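Local coordinates for putative HAD family hydrolase (Streptomyces avermitilis, PDB 3MMZ), which is a HAD-fold domain of the KdsC family, probably a metal-dependent phosphatase, from a longer protein thought to activate N-acylneuraminate with CTP, at residues A50-K53 against T57-I60; P116-V121 against R135-A140. All coordinates share one frame; numbering follows the deposited sequence.

In the fold
Contact 1 comes first along the chain and is closed before contact 2 opens; their centres lie about 20 Å apart, on opposite sides of the chain's centre, with nearest atoms about 9 Å apart. Both belong to the Rossmann-like HAD fold, built on a parallel sheet of strand order 3-2-1-4-5-6. In contact 1, helix 42-53 packs against strand 57-62, next to the first strand, 14-17, which leads to the metal-binding Asp18 and Asp20. Contact 2 joins helices 115-120 and 132-137, which flank strand 123-126 in the sequence near the other edge of the sheet. Contact 1 is thus interior packing within one subunit, whereas contact 2 reaches a calcium site shared with a second subunit.

Contact 1: residues A50-K53 against T57-I60; sequences ALRK and TMLI
Met58, present as selenomethionine, reaches from the start of strand 57-62 to the last turn of helix 42-53 and meets Leu51 and Arg52. Its CB points toward the helix. CG, set anti to the carbonyl carbon (chi1 -42°), lies 4.0 Å from Arg52 CB, close to the backbone of that residue. From there the chain bends twice: chi2 (-70°) brings SE against the helix backbone, and chi3 turns CE to Leu51. SE stands 3.9 Å from Arg52 N and also 3.9 Å from Leu51 CB. The terminal methyl finishes the path, with CE 4.0 Å from Leu51 CB. All of this is van der Waals contact. Of the Arg52 side chain, CB makes the contact, and the guanidinium end leads away from the strand, while Leu51 turns its CB toward the strand and also packs on Ala155, Ile158 and Leu159 of helix 150-159. Ile78 touches Met58 as well. Backbone hydrogen bonds of Thr57 with Asp13 and Val15 join this strand to strand 14-17 and the residue before it. A helix leading through a short loop into a parallel strand that it packs against is typical of the Rossmann-like core of HAD proteins.

Contact 2: residues P116-V121 against R135-A140; sequences PCFALV and RGAARA. With CA (calcium ion), chain F.
A calcium ion shared by two subunits sits on the backbone next to this contact between Phe118 and the pair Ala137 and Ala138, and no side chain of segment 135-140 binds it. The ion takes Gly136 O at 2.4 Å and Ala138 O at 2.3 Å, three waters, and the carbonyl oxygens of Gly136 and Ala138 of the second subunit. One of these waters, 2.3 Å from the metal, also donates a hydrogen bond to Arg135 O. Ala138 is where the chain leaves the helical conformation, and it is at this turn that the ring contact is made. Phe118 comes from helix 115-120, with CG beside the backbone N (chi1 -89°), and brings its CD2 and CE2 atoms to the turn. CD2 lies 3.9 Å from Ala137 CB, which meets the ring at its edge, near the ring plane. The next ring atom, CE2, is 3.8 Å from both Ala138 N and Ala138 CB, with the amide nitrogen approaching obliquely. Tyr107 and Pro124 also touch Phe118. Leu3 of the second subunit packs on both Phe118 and Ala137, and Arg135 NH2 adds a hydrogen bond to Thr142 O of that subunit. An alanine in place of Phe118 would remove the ring and is likely to open a gap beside Ala137 and Ala138, leaving the metal-binding turn less firmly backed. Here two helices flanking a strand of the HAD core meet at a subunit interface, where paired carbonyls from equivalent helix ends form an intersubunit calcium site, distinct from the calcium site of Asp18, Asp20 and Asn110.

Contact 1: residues A50-K53 against T57-I60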
# COMPACT_ATOMS: atom_id res chain seq x y z
N ALA D 50 -17.30 -25.13 1.32
CA ALA D 50 -16.65 -26.06 0.40
C ALA D 50 -15.90 -27.16 1.15
O ALA D 50 -15.99 -28.33 0.77
CB ALA D 50 -15.72 -25.32 -0.56
N LEU D 51 -15.18 -26.78 2.21
CA LEU D 51 -14.49 -27.76 3.06
C LEU D 51 -15.48 -28.73 3.73
O LEU D 51 -15.29 -29.95 3.72
CB LEU D 51 -13.59 -27.06 4.10
CG LEU D 51 -12.40 -26.27 3.52
CD1 LEU D 51 -11.80 -25.33 4.56
CD2 LEU D 51 -11.34 -27.23 2.97
N ARG D 52 -16.57 -28.17 4.27
CA ARG D 52 -17.62 -28.97 4.89
C ARG D 52 -18.25 -29.95 3.90
O ARG D 52 -18.43 -31.12 4.22
CB ARG D 52 -18.68 -28.05 5.52
CG ARG D 52 -19.87 -28.80 6.13
CD ARG D 52 -20.87 -27.86 6.77
NE ARG D 52 -21.19 -26.71 5.92
CZ ARG D 52 -22.12 -26.70 4.96
NH1 ARG D 52 -22.85 -27.78 4.70
NH2 ARG D 52 -22.32 -25.59 4.25
N LYS D 53 -18.57 -29.47 2.70
CA LYS D 53 -19.14 -30.32 1.64
C LYS D 53 -18.21 -31.45 1.23
O LYS D 53 -18.67 -32.51 0.78
CB LYS D 53 -19.53 -29.49 0.42
CG LYS D 53 -20.83 -28.72 0.59
CD LYS D 53 -21.02 -27.73 -0.54
CE LYS D 53 -22.41 -27.09 -0.52
NZ LYS D 53 -22.57 -26.17 0.64
N THR D 57 -14.46 -32.74 8.96
CA THR D 57 -15.09 -32.39 10.22
C THR D 57 -14.66 -30.98 10.65
O THR D 57 -13.46 -30.71 10.79
CB THR D 57 -14.78 -33.43 11.32
OG1 THR D 57 -15.10 -34.74 10.83
CG2 THR D 57 -15.59 -33.14 12.57
N MSE D 58 -15.63 -30.09 10.82
CA MSE D 58 -15.38 -28.66 11.08
C MSE D 58 -15.65 -28.29 12.52
O MSE D 58 -16.43 -28.96 13.22
CB MSE D 58 -16.27 -27.79 10.18
CG MSE D 58 -16.40 -28.24 8.74
SE MSE D 58 -14.75 -27.99 7.72
CE MSE D 58 -14.47 -26.07 7.92
N LEU D 59 -15.02 -27.20 12.97
CA LEU D 59 -15.22 -26.70 14.33
C LEU D 59 -14.66 -25.29 14.46
O LEU D 59 -13.56 -25.02 14.01
CB LEU D 59 -14.53 -27.60 15.35
CG LEU D 59 -14.72 -27.25 16.83
CD1 LEU D 59 -16.16 -27.46 17.28
CD2 LEU D 59 -13.76 -28.02 17.72
N ILE D 60 -15.44 -24.42 15.11
CA ILE D 60 -14.93 -23.14 15.58
C ILE D 60 -14.69 -23.23 17.08
O ILE D 60 -15.58 -23.61 17.84
CB ILE D 60 -15.90 -21.99 15.26
CG1 ILE D 60 -15.96 -21.79 13.74
CG2 ILE D 60 -15.47 -20.72 15.96
CD1 ILE D 60 -17.06 -20.86 13.27

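Contact 2: residues P116-V121 against R135-A140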
# COMPACT_ATOMS: atom_id res chain seq x y z
N PRO D 116 -0.55 -23.37 22.36
CA PRO D 116 -0.79 -24.73 22.86
C PRO D 116 -1.64 -25.61 21.91
O PRO D 116 -1.42 -26.82 21.85
CB PRO D 116 -1.50 -24.50 24.21
CG PRO D 116 -1.05 -23.14 24.64
CD PRO D 116 -0.96 -22.34 23.34
N CYS D 117 -2.58 -25.02 21.18
CA CYS D 117 -3.32 -25.77 20.16
C CYS D 117 -2.41 -26.17 19.01
O CYS D 117 -2.49 -27.30 18.52
CB CYS D 117 -4.51 -24.98 19.62
SG CYS D 117 -5.85 -24.82 20.81
N PHE D 118 -1.55 -25.24 18.60
CA PHE D 118 -0.55 -25.48 17.55
C PHE D 118 0.29 -26.72 17.89
O PHE D 118 0.49 -27.58 17.04
CB PHE D 118 0.37 -24.25 17.39
CG PHE D 118 -0.11 -23.21 16.41
CD1 PHE D 118 -1.46 -23.05 16.11
CD2 PHE D 118 0.81 -22.36 15.78
CE1 PHE D 118 -1.89 -22.08 15.19
CE2 PHE D 118 0.41 -21.39 14.87
CZ PHE D 118 -0.94 -21.25 14.56
N ALA D 119 0.75 -26.80 19.14
CA ALA D 119 1.57 -27.94 19.61
C ALA D 119 0.83 -29.27 19.58
O ALA D 119 1.44 -30.33 19.39
CB ALA D 119 2.13 -27.67 21.02
N LEU D 120 -0.48 -29.22 19.79
CA LEU D 120 -1.35 -30.40 19.80
C LEU D 120 -1.55 -31.04 18.42
O LEU D 120 -1.63 -32.26 18.30
CB LEU D 120 -2.72 -30.03 20.38
CG LEU D 120 -3.57 -30.88 21.32
CD1 LEU D 120 -3.51 -32.40 21.07
CD2 LEU D 120 -3.18 -30.59 22.76
N VAL D 121 -1.65 -30.22 17.38
CA VAL D 121 -2.15 -30.70 16.08
C VAL D 121 -1.06 -30.89 15.03
O VAL D 121 0.03 -30.35 15.15
CB VAL D 121 -3.27 -29.80 15.52
CG1 VAL D 121 -4.41 -29.68 16.52
CG2 VAL D 121 -2.72 -28.40 15.14
N ARG D 135 3.35 -16.91 13.60
CA ARG D 135 3.75 -17.14 12.21
C ARG D 135 4.89 -18.15 12.14
O ARG D 135 4.86 -19.08 11.33
CB ARG D 135 4.18 -15.84 11.54
CG ARG D 135 3.04 -14.94 11.16
CD ARG D 135 3.51 -13.50 11.09
NE ARG D 135 4.28 -13.13 9.91
CZ ARG D 135 5.55 -12.70 9.91
NH1 ARG D 135 6.23 -12.60 11.06
NH2 ARG D 135 6.14 -12.35 8.76
N GLY D 136 5.87 -17.99 13.02
CA GLY D 136 7.00 -18.93 13.08
C GLY D 136 6.57 -20.35 13.45
O GLY D 136 6.96 -21.32 12.80
N ALA D 137 5.76 -20.46 14.51
CA ALA D 137 5.33 -21.75 15.07
C ALA D 137 4.48 -22.59 14.12
O ALA D 137 4.45 -23.81 14.22
CB ALA D 137 4.56 -21.51 16.37
N ALA D 138 3.77 -21.92 13.21
CA ALA D 138 2.92 -22.59 12.24
C ALA D 138 3.69 -23.50 11.29
O ALA D 138 4.89 -23.32 11.03
CB ALA D 138 2.13 -21.56 11.45
N ARG D 139 2.98 -24.49 10.75
CA ARG D 139 3.52 -25.35 9.71
C ARG D 139 3.30 -24.72 8.33
O ARG D 139 4.05 -24.98 7.38
CB ARG D 139 2.87 -26.73 9.82
CG ARG D 139 3.43 -27.78 8.88
CD ARG D 139 2.88 -29.15 9.23
NE ARG D 139 3.34 -30.18 8.29
CZ ARG D 139 3.11 -31.48 8.43
NH1 ARG D 139 2.42 -31.95 9.47
NH2 ARG D 139 3.56 -32.34 7.52
N ALA D 140 2.27 -23.88 8.23
CA ALA D 140 1.96 -23.14 7.02
C ALA D 140 1.45 -21.75 7.42
O ALA D 140 0.89 -21.59 8.51
CB ALA D 140 0.93 -23.89 6.20
CA CA F . 7.11 -22.73 10.86
O HOH W 1 6.41 -20.72 9.91
O HOH W 2 7.51 -25.18 10.40
O HOH W 3 7.95 -24.07 12.84